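Local coordinates for 30S ribosomal protein S6 (Thermotoga maritima, PDB 1VMB), which probably binds 16S ribosomal RNA together with protein bS18 as a structural component of the small ribosomal subunit, at residues 25-28 / 29-33; 84-87 / 88-91. One frame throughout, in Å; residues are numbered along the deposited sequence.

Interaction 1 of 2, residues 25-28 / 29-33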
ATOM      1  N   PHE A  25      -3.521   0.978  -1.725  1.00 23.54           N
ATOM      2  CA  PHE A  25      -3.521   1.677  -2.998  1.00 23.05           C
ATOM      3  C   PHE A  25      -4.554   1.065  -3.958  1.00 22.86           C
ATOM      4  O   PHE A  25      -4.786  -0.150  -3.892  1.00 23.83           O
ATOM      5  CB  PHE A  25      -2.132   1.718  -3.620  1.00 23.41           C
ATOM      6  CG  PHE A  25      -1.498   0.356  -3.848  1.00 23.46           C
ATOM      7  CD1 PHE A  25      -0.841  -0.347  -2.824  1.00 22.88           C
ATOM      8  CD2 PHE A  25      -1.512  -0.217  -5.093  1.00 24.96           C
ATOM      9  CE1 PHE A  25      -0.291  -1.545  -3.070  1.00 23.11           C
ATOM     10  CE2 PHE A  25      -0.957  -1.445  -5.331  1.00 25.51           C
ATOM     11  CZ  PHE A  25      -0.332  -2.117  -4.316  1.00 24.64           C
ATOM     12  N   ILE A  26      -5.157   1.891  -4.830  1.00 23.10           N
ATOM     13  CA  ILE A  26      -6.238   1.446  -5.708  1.00 24.01           C
ATOM     14  C   ILE A  26      -5.807   1.716  -7.152  1.00 23.50           C
ATOM     15  O   ILE A  26      -5.469   2.826  -7.485  1.00 22.30           O
ATOM     16  CB  ILE A  26      -7.544   2.236  -5.386  1.00 24.65           C
ATOM     17  CG1 ILE A  26      -7.900   2.064  -3.909  1.00 24.65           C
ATOM     18  CG2 ILE A  26      -8.681   1.840  -6.271  1.00 26.78           C
ATOM     19  CD1 ILE A  26      -9.061   2.870  -3.428  1.00 26.13           C
ATOM     20  N   ILE A  27      -5.833   0.693  -7.985  1.00 22.14           N
ATOM     21  CA  ILE A  27      -5.465   0.768  -9.370  1.00 22.77           C
ATOM     22  C   ILE A  27      -6.734   0.926 -10.196  1.00 21.96           C
ATOM     23  O   ILE A  27      -7.811   0.274  -9.959  1.00 21.57           O
ATOM     24  CB  ILE A  27      -4.642  -0.493  -9.795  1.00 21.18           C
ATOM     25  CG1 ILE A  27      -3.381  -0.694  -8.902  1.00 23.08           C
ATOM     26  CG2 ILE A  27      -4.308  -0.401 -11.266  1.00 21.54           C
ATOM     27  CD1 ILE A  27      -2.676  -2.047  -9.087  1.00 25.23           C
ATOM     28  N   ALA A  28      -6.616   1.802 -11.183  1.00 23.71           N
ATOM     29  CA  ALA A  28      -7.677   2.072 -12.109  1.00 22.11           C
ATOM     30  C   ALA A  28      -8.170   0.797 -12.773  1.00 22.41           C
ATOM     31  O   ALA A  28      -7.380  -0.108 -13.163  1.00 23.76           O
ATOM     32  CB  ALA A  28      -7.204   3.038 -13.168  1.00 23.53           C
ATOM     33  N   PRO A  29      -9.471   0.731 -12.977  1.00 23.16           N
ATOM     34  CA  PRO A  29     -10.055  -0.491 -13.526  1.00 22.38           C
ATOM     35  C   PRO A  29      -9.854  -0.728 -15.025  1.00 22.69           C
ATOM     36  O   PRO A  29     -10.176  -1.801 -15.495  1.00 22.95           O
ATOM     37  CB  PRO A  29     -11.535  -0.338 -13.171  1.00 23.28           C
ATOM     38  CG  PRO A  29     -11.745   1.117 -13.325  1.00 22.56           C
ATOM     39  CD  PRO A  29     -10.511   1.746 -12.697  1.00 22.57           C
ATOM     40  N   ASN A  30      -9.315   0.249 -15.758  1.00 22.63           N
ATOM     41  CA  ASN A  30      -9.012   0.081 -17.171  1.00 21.97           C
ATOM     42  C   ASN A  30      -7.569  -0.381 -17.424  1.00 22.25           C
ATOM     43  O   ASN A  30      -7.125  -0.469 -18.550  1.00 22.00           O
ATOM     44  CB  ASN A  30      -9.322   1.359 -17.940  1.00 23.33           C
ATOM     45  CG  ASN A  30      -8.528   2.540 -17.478  1.00 24.05           C
ATOM     46  OD1 ASN A  30      -7.868   2.523 -16.432  1.00 24.60           O
ATOM     47  ND2 ASN A  30      -8.627   3.622 -18.247  1.00 28.59           N
ATOM     48  N   VAL A  31      -6.866  -0.697 -16.362  1.00 21.93           N
ATOM     49  CA  VAL A  31      -5.528  -1.304 -16.456  1.00 22.45           C
ATOM     50  C   VAL A  31      -5.722  -2.821 -16.478  1.00 23.30           C
ATOM     51  O   VAL A  31      -6.345  -3.363 -15.579  1.00 22.31           O
ATOM     52  CB  VAL A  31      -4.669  -0.879 -15.252  1.00 21.70           C
ATOM     53  CG1 VAL A  31      -3.291  -1.491 -15.298  1.00 22.30           C
ATOM     54  CG2 VAL A  31      -4.487   0.595 -15.208  1.00 22.75           C
ATOM     55  N   PRO A  32      -5.226  -3.498 -17.515  1.00 22.45           N
ATOM     56  CA  PRO A  32      -5.322  -4.934 -17.637  1.00 22.45           C
ATOM     57  C   PRO A  32      -4.837  -5.653 -16.399  1.00 22.31           C
ATOM     58  O   PRO A  32      -3.880  -5.212 -15.738  1.00 20.22           O
ATOM     59  CB  PRO A  32      -4.377  -5.221 -18.780  1.00 22.67           C
ATOM     60  CG  PRO A  32      -4.447  -3.974 -19.571  1.00 24.08           C
ATOM     61  CD  PRO A  32      -4.444  -2.907 -18.615  1.00 23.64           C
ATOM     62  N   GLU A  33      -5.474  -6.772 -16.089  1.00 23.43           N
ATOM     63  CA  GLU A  33      -5.197  -7.375 -14.778  1.00 24.20           C
ATOM     64  C   GLU A  33      -3.731  -7.795 -14.586  1.00 23.20           C
ATOM     65  O   GLU A  33      -3.168  -7.627 -13.480  1.00 23.36           O
ATOM     66  CB  GLU A  33      -6.124  -8.540 -14.507  1.00 25.03           C
ATOM     67  CG  GLU A  33      -6.036  -8.996 -13.065  1.00 26.73           C
ATOM     68  CD  GLU A  33      -7.057 -10.070 -12.738  1.00 26.85           C
ATOM     69  OE1 GLU A  33      -8.014 -10.301 -13.508  1.00 26.42           O
ATOM     70  OE2 GLU A  33      -6.891 -10.683 -11.670  1.00 36.06           O
TER

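Interaction 2 of 2, residues 84-87 / 88-91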
ATOM      1  N   ARG A  84       6.993  -3.070   7.907  1.00 24.21           N
ATOM      2  CA  ARG A  84       7.666  -2.432   9.069  1.00 24.46           C
ATOM      3  C   ARG A  84       8.951  -1.812   8.555  1.00 25.20           C
ATOM      4  O   ARG A  84       9.625  -2.352   7.668  1.00 23.41           O
ATOM      5  CB  ARG A  84       7.915  -3.406  10.237  1.00 25.91           C
ATOM      6  CG  ARG A  84       8.531  -4.671   9.925  1.00 25.62           C
ATOM      7  CD  ARG A  84       8.363  -5.778  11.022  1.00 28.46           C
ATOM      8  NE  ARG A  84       6.997  -5.806  11.520  1.00 32.66           N
ATOM      9  CZ  ARG A  84       6.462  -6.814  12.185  1.00 37.38           C
ATOM     10  NH1 ARG A  84       7.160  -7.936  12.404  1.00 41.86           N
ATOM     11  NH2 ARG A  84       5.206  -6.728  12.600  1.00 37.37           N
ATOM     12  N   CYS A  85       9.266  -0.644   9.098  1.00 23.82           N
ATOM     13  CA  CYS A  85      10.492  -0.005   8.776  1.00 24.82           C
ATOM     14  C   CYS A  85      10.789   1.004   9.884  1.00 24.50           C
ATOM     15  O   CYS A  85      10.031   1.121  10.813  1.00 24.11           O
ATOM     16  CB  CYS A  85      10.389   0.651   7.418  1.00 25.34           C
ATOM     17  SG  CYS A  85       9.244   2.058   7.412  1.00 26.32           S
ATOM     18  N   ASP A  86      11.909   1.707   9.766  1.00 25.18           N
ATOM     19  CA  ASP A  86      12.334   2.677  10.777  1.00 25.49           C
ATOM     20  C   ASP A  86      11.688   4.043  10.660  1.00 25.89           C
ATOM     21  O   ASP A  86      11.960   4.934  11.478  1.00 25.27           O
ATOM     22  CB  ASP A  86      13.860   2.813  10.773  1.00 26.68           C
ATOM     23  CG  ASP A  86      14.432   3.473   9.507  1.00 27.78           C
ATOM     24  OD1 ASP A  86      13.705   3.996   8.605  1.00 24.36           O
ATOM     25  OD2 ASP A  86      15.694   3.474   9.358  1.00 26.43           O
ATOM     26  N   GLY A  87      10.828   4.172   9.672  1.00 26.50           N
ATOM     27  CA  GLY A  87      10.041   5.377   9.419  1.00 27.82           C
ATOM     28  C   GLY A  87      10.798   6.499   8.730  1.00 27.81           C
ATOM     29  O   GLY A  87      10.259   7.618   8.593  1.00 28.71           O
ATOM     30  N   GLN A  88      12.019   6.224   8.293  1.00 27.47           N
ATOM     31  CA  GLN A  88      12.897   7.330   7.823  1.00 27.15           C
ATOM     32  C   GLN A  88      12.840   7.521   6.303  1.00 26.77           C
ATOM     33  O   GLN A  88      13.258   8.576   5.784  1.00 26.48           O
ATOM     34  CB  GLN A  88      14.340   7.107   8.256  1.00 27.60           C
ATOM     35  CG  GLN A  88      14.559   7.089   9.760  1.00 28.98           C
ATOM     36  CD  GLN A  88      13.727   8.123  10.477  1.00 30.78           C
ATOM     37  OE1 GLN A  88      14.078   9.292  10.494  1.00 33.34           O
ATOM     38  NE2 GLN A  88      12.623   7.692  11.091  1.00 32.74           N
ATOM     39  N   ASN A  89      12.351   6.517   5.577  1.00 24.87           N
ATOM     40  CA  ASN A  89      12.326   6.597   4.127  1.00 23.87           C
ATOM     41  C   ASN A  89      10.937   6.406   3.513  1.00 22.41           C
ATOM     42  O   ASN A  89      10.785   5.946   2.365  1.00 20.96           O
ATOM     43  CB  ASN A  89      13.371   5.668   3.525  1.00 24.02           C
ATOM     44  CG  ASN A  89      14.784   6.170   3.804  1.00 28.37           C
ATOM     45  OD1 ASN A  89      15.252   7.157   3.221  1.00 30.44           O
ATOM     46  ND2 ASN A  89      15.397   5.589   4.778  1.00 28.06           N
ATOM     47  N   LEU A  90       9.902   6.799   4.245  1.00 22.02           N
ATOM     48  CA  LEU A  90       8.554   6.594   3.764  1.00 24.40           C
ATOM     49  C   LEU A  90       8.286   7.425   2.517  1.00 24.53           C
ATOM     50  O   LEU A  90       7.420   7.092   1.723  1.00 22.92           O
ATOM     51  CB  LEU A  90       7.526   6.993   4.795  1.00 25.13           C
ATOM     52  CG  LEU A  90       7.516   6.157   6.071  1.00 28.39           C
ATOM     53  CD1 LEU A  90       6.600   6.854   7.097  1.00 33.77           C
ATOM     54  CD2 LEU A  90       7.009   4.787   5.667  1.00 28.88           C
ATOM     55  N   GLN A  91       8.962   8.544   2.372  1.00 24.78           N
ATOM     56  CA  GLN A  91       8.738   9.349   1.161  1.00 24.85           C
ATOM     57  C   GLN A  91       9.034   8.614  -0.160  1.00 24.33           C
ATOM     58  O   GLN A  91       8.489   8.986  -1.223  1.00 24.05           O
ATOM     59  CB  GLN A  91       9.575  10.608   1.218  1.00 25.62           C
ATOM     60  CG  GLN A  91      11.048  10.338   1.007  1.00 30.45           C
ATOM     61  CD  GLN A  91      11.825   9.805   2.242  1.00 32.54           C
ATOM     62  OE1 GLN A  91      11.269   9.668   3.382  1.00 31.41           O
ATOM     63  NE2 GLN A  91      13.130   9.571   2.027  1.00 34.51           N
TER
HETATM   64  O   HOH W   1      11.936   3.711   6.272  1.00 21.78           O
HETATM   65  O   HOH W   2      15.688   2.903   6.532  1.00 33.08           O
HETATM   66  O   HOH W   3      10.020   9.007   6.311  1.00 20.26           O

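Interaction 1 of 2, residues 25-28 / 29-33
Ala28 O receives the backbone N-H of Val31 at 3.3 Å (N to O), the bond that closes a type I beta turn from Ala28 to Val31. The turn carries the chain from the end of strand 19-27 into helix 33-51, the first beta-alpha connection of the ferredoxin-like S6 fold. The N-H points well at the oxygen (160°), but the donor stands above the carbonyl plane, 53° out of it. Val31 CB lies 3.5 Å from the same Ala28 O, bringing carbon as well as N-H against this carbonyl. Pro29 takes the second position of the turn, where its ring-restricted phi suits the bend and no N-H is needed. Across the turn, Ala28 CB meets Val31 CG2 at 4.2 Å. Asn30 follows Pro29, and with its CG between the backbone N and the carbonyl carbon (chi1 61°) the amide folds back over the turn, bringing OD1 to 3.4 Å from Ala28 CB. Just before the turn, Ile27 packs against Val31, their side chains crossing at about a right angle. Beyond these residues, Ile27 also packs on Leu39 and Arg36 of helix 33-51, and Arg36 NH1 bonds Val31 O, tying the end of the turn to the first part of the helix. Ala28 still pairs through its backbone with Glu102, and Pro32 is the N-cap of the helix. The branch of Ile27 that reaches Val31 is CG2, which meets Val31 CB at 4.0 Å.

Interaction 2 of 2, residues 84-87 / 88-91
The carboxylate of Asp86 and the side-chain amide of Gln88 stand steeply to one another, their planes 74° apart. Over one carboxylate face lies the aliphatic part of Gln88, its CG 3.6 Å from Asp86 CG; from this side too the Gln88 backbone N reaches Asp86 OD1, at 2.8 Å and tilted above the plane. That bond makes an Asx turn at the exit of strand 73-85, in the connection to helix 91-98. Two waters approach from the opposite face, one linking OD1 to Asn89 N, the other OD2 to Asn89 ND2. A kink about the Gln88 CB-CG bond carries the amide back to the backbone, where NE2 donates almost in the amide plane to Asp86 O at 2.9 Å. Gly87, between the two, takes a left-handed backbone conformation (phi 78°), which residues with a side chain adopt less readily; a third water joins its O to Leu90 N. Beneath the turn, Cys85 SG accepts the Gly87 N-H (3.5 Å from N to SG) and touches Leu90 CD2 at 3.9 Å, its chi1 of 68° placing the sulfur between backbone N and carbonyl carbon. Without its sulfur, as with an alanine here, the Gly87 N-H would probably lose this acceptor and a gap would open beside Leu90 CD2. The Asp86 carboxylate takes one N-H and two waters, which are likely to ease its negative charge, while Cys85 and Leu90 pack against Tyr21 of strand 19-27.

Overall arrangement
Interactions 1 and 2 come in series along the chain and lie on opposite sides of its centre, with their own centres about 26 Å apart and nearest atoms about 12 Å apart. Each is a strand-to-helix connection: residues 25-33 lead from strand 19-27 into helix 33-51, residues 84-91 from strand 73-85 into helix 91-98. The two strands are antiparallel neighbours in the four-stranded sheet, so their exits lie at opposite ends of it. They are the corresponding corners of the two beta-alpha-beta halves of the ferredoxin-like fold. Each turn therefore reverses the chain at its own end of the sheet and starts a helix back across it without touching the other.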